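Local coordinates for protein phosphoribulokinase 1 (Rhodobacter sphaeroides, PDB 1A7J) that phosphorylates ribulose 5-phosphate with ATP to give ribulose 1,5-bisphosphate, the carbon dioxide acceptor of the Calvin cycle, at residues L270-Q273 with L274-P278. Numbering follows the deposited sequence.
Sequences LAMQ and LILTP
Met272 and Leu276, one helical turn apart, run side by side in the same direction. Followed outward, the methionine keeps returning to one methyl: its CB lies 3.6 Å from Leu276 CD2, its CG at 4.1 Å from that same carbon, and then, past SD, the chain bends (chi3 56°) and folds CE back to 3.5 Å from Leu276 CD2. The backbone pairs are those of an alpha-helix, i to i+4: Leu276 N reaches Met272 O at 2.7 Å, and Leu274 N and Ile275 N reach Leu270 O and Ala271 O. This is helix 268-284 of a P-loop kinase fold. Its Met272 face packs on Val21 and Thr24 of helix 21-32, with the Met272 side chain about 7 Å from that of Thr20, a predicted ATP-binding residue, while Ala271 and Ile275 lie against Ile233 of strand 229-235 and Leu274 meets helix 243-249. Gln273 O accepts twice from Thr277, from N at 3.0 Å and from OG1 at 2.7 Å. The hydroxyl can reach back because OG1 stands anti to the carbonyl carbon of Thr277, beside its own N (chi1 -73°); it comes in from above the plane of the Gln273 carbonyl, 39° out of it. A valine in place of this threonine would probably leave Gln273 O with the backbone N-H as its one donor from that residue. Pro278 follows directly, and without an N-H it cannot bond to the preceding turn, where the helix kinks.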
ATOM      1  N   LEU A 270      16.127  -6.090  -2.958  1.00 19.80           N
ATOM      2  CA  LEU A 270      16.818  -6.497  -4.195  1.00 15.89           C
ATOM      3  C   LEU A 270      15.910  -7.152  -5.255  1.00 16.51           C
ATOM      4  O   LEU A 270      16.166  -7.033  -6.464  1.00 17.84           O
ATOM      5  CB  LEU A 270      17.967  -7.455  -3.864  1.00 18.58           C
ATOM      6  CG  LEU A 270      18.914  -7.884  -4.984  1.00 14.12           C
ATOM      7  CD1 LEU A 270      19.559  -6.672  -5.633  1.00 10.25           C
ATOM      8  CD2 LEU A 270      19.988  -8.766  -4.410  1.00 10.20           C
ATOM      9  N   ALA A 271      14.919  -7.921  -4.801  1.00 16.49           N
ATOM     10  CA  ALA A 271      13.914  -8.509  -5.677  1.00 13.68           C
ATOM     11  C   ALA A 271      12.980  -7.460  -6.285  1.00 12.83           C
ATOM     12  O   ALA A 271      12.680  -7.491  -7.476  1.00 18.25           O
ATOM     13  CB  ALA A 271      13.130  -9.514  -4.922  1.00 16.14           C
ATOM     14  N   MET A 272      12.624  -6.450  -5.514  1.00 11.14           N
ATOM     15  CA  MET A 272      11.954  -5.306  -6.105  1.00 10.04           C
ATOM     16  C   MET A 272      12.801  -4.568  -7.150  1.00 10.51           C
ATOM     17  O   MET A 272      12.347  -4.349  -8.257  1.00 13.96           O
ATOM     18  CB  MET A 272      11.462  -4.356  -5.006  1.00 12.56           C
ATOM     19  CG  MET A 272      10.434  -5.016  -4.132  1.00 12.92           C
ATOM     20  SD  MET A 272       9.647  -3.918  -3.002  1.00 20.76           S
ATOM     21  CE  MET A 272       9.071  -2.784  -4.095  1.00 18.45           C
ATOM     22  N   GLN A 273      14.063  -4.295  -6.868  1.00 16.38           N
ATOM     23  CA  GLN A 273      14.907  -3.689  -7.885  1.00 16.42           C
ATOM     24  C   GLN A 273      15.025  -4.542  -9.116  1.00 17.65           C
ATOM     25  O   GLN A 273      14.637  -4.100 -10.186  1.00 21.70           O
ATOM     26  CB  GLN A 273      16.287  -3.389  -7.343  1.00 25.14           C
ATOM     27  CG  GLN A 273      16.309  -2.097  -6.586  1.00 42.79           C
ATOM     28  CD  GLN A 273      17.649  -1.819  -5.990  1.00 52.19           C
ATOM     29  OE1 GLN A 273      18.671  -1.895  -6.677  1.00 62.11           O
ATOM     30  NE2 GLN A 273      17.669  -1.517  -4.697  1.00 61.54           N
ATOM     31  N   LEU A 274      15.415  -5.805  -8.962  1.00 12.31           N
ATOM     32  CA  LEU A 274      15.588  -6.651 -10.126  1.00  6.96           C
ATOM     33  C   LEU A 274      14.297  -6.780 -10.886  1.00  7.73           C
ATOM     34  O   LEU A 274      14.309  -7.024 -12.083  1.00 18.24           O
ATOM     35  CB  LEU A 274      16.029  -8.045  -9.746  1.00  8.23           C
ATOM     36  CG  LEU A 274      17.392  -8.224  -9.120  1.00  8.50           C
ATOM     37  CD1 LEU A 274      17.624  -9.708  -8.970  1.00  9.46           C
ATOM     38  CD2 LEU A 274      18.443  -7.590  -9.990  1.00  7.33           C
ATOM     39  N   ILE A 275      13.181  -6.806 -10.182  1.00 13.61           N
ATOM     40  CA  ILE A 275      11.933  -7.105 -10.859  1.00 14.23           C
ATOM     41  C   ILE A 275      11.342  -5.851 -11.471  1.00 14.99           C
ATOM     42  O   ILE A 275      11.148  -5.809 -12.676  1.00 25.72           O
ATOM     43  CB  ILE A 275      10.936  -7.805  -9.901  1.00 14.04           C
ATOM     44  CG1 ILE A 275      11.409  -9.230  -9.681  1.00  4.33           C
ATOM     45  CG2 ILE A 275       9.506  -7.798 -10.457  1.00  5.47           C
ATOM     46  CD1 ILE A 275      10.705  -9.877  -8.618  1.00 16.66           C
ATOM     47  N   LEU A 276      11.366  -4.756 -10.721  1.00 11.71           N
ATOM     48  CA  LEU A 276      10.599  -3.562 -11.051  1.00 11.88           C
ATOM     49  C   LEU A 276      11.363  -2.570 -11.908  1.00 19.96           C
ATOM     50  O   LEU A 276      10.797  -1.612 -12.443  1.00 23.04           O
ATOM     51  CB  LEU A 276      10.192  -2.849  -9.778  1.00  9.51           C
ATOM     52  CG  LEU A 276       8.864  -3.066  -9.062  1.00 11.81           C
ATOM     53  CD1 LEU A 276       8.056  -4.235  -9.561  1.00  6.08           C
ATOM     54  CD2 LEU A 276       9.209  -3.213  -7.602  1.00 10.97           C
ATOM     55  N   THR A 277      12.677  -2.656 -11.861  1.00 25.94           N
ATOM     56  CA  THR A 277      13.477  -1.710 -12.602  1.00 24.85           C
ATOM     57  C   THR A 277      13.088  -1.632 -14.091  1.00 27.49           C
ATOM     58  O   THR A 277      12.711  -0.554 -14.550  1.00 32.15           O
ATOM     59  CB  THR A 277      14.954  -2.012 -12.404  1.00 17.80           C
ATOM     60  OG1 THR A 277      15.331  -1.619 -11.082  1.00 23.12           O
ATOM     61  CG2 THR A 277      15.790  -1.285 -13.426  1.00 25.31           C
ATOM     62  N   PRO A 278      12.952  -2.798 -14.791  1.00 25.17           N
ATOM     63  CA  PRO A 278      12.474  -2.876 -16.183  1.00 22.56           C
ATOM     64  C   PRO A 278      10.987  -2.645 -16.525  1.00 24.02           C
ATOM     65  O   PRO A 278      10.643  -2.398 -17.688  1.00 24.16           O
ATOM     66  CB  PRO A 278      12.918  -4.271 -16.624  1.00 21.46           C
ATOM     67  CG  PRO A 278      13.030  -5.039 -15.399  1.00 17.27           C
ATOM     68  CD  PRO A 278      13.617  -4.055 -14.414  1.00 23.00           C
TER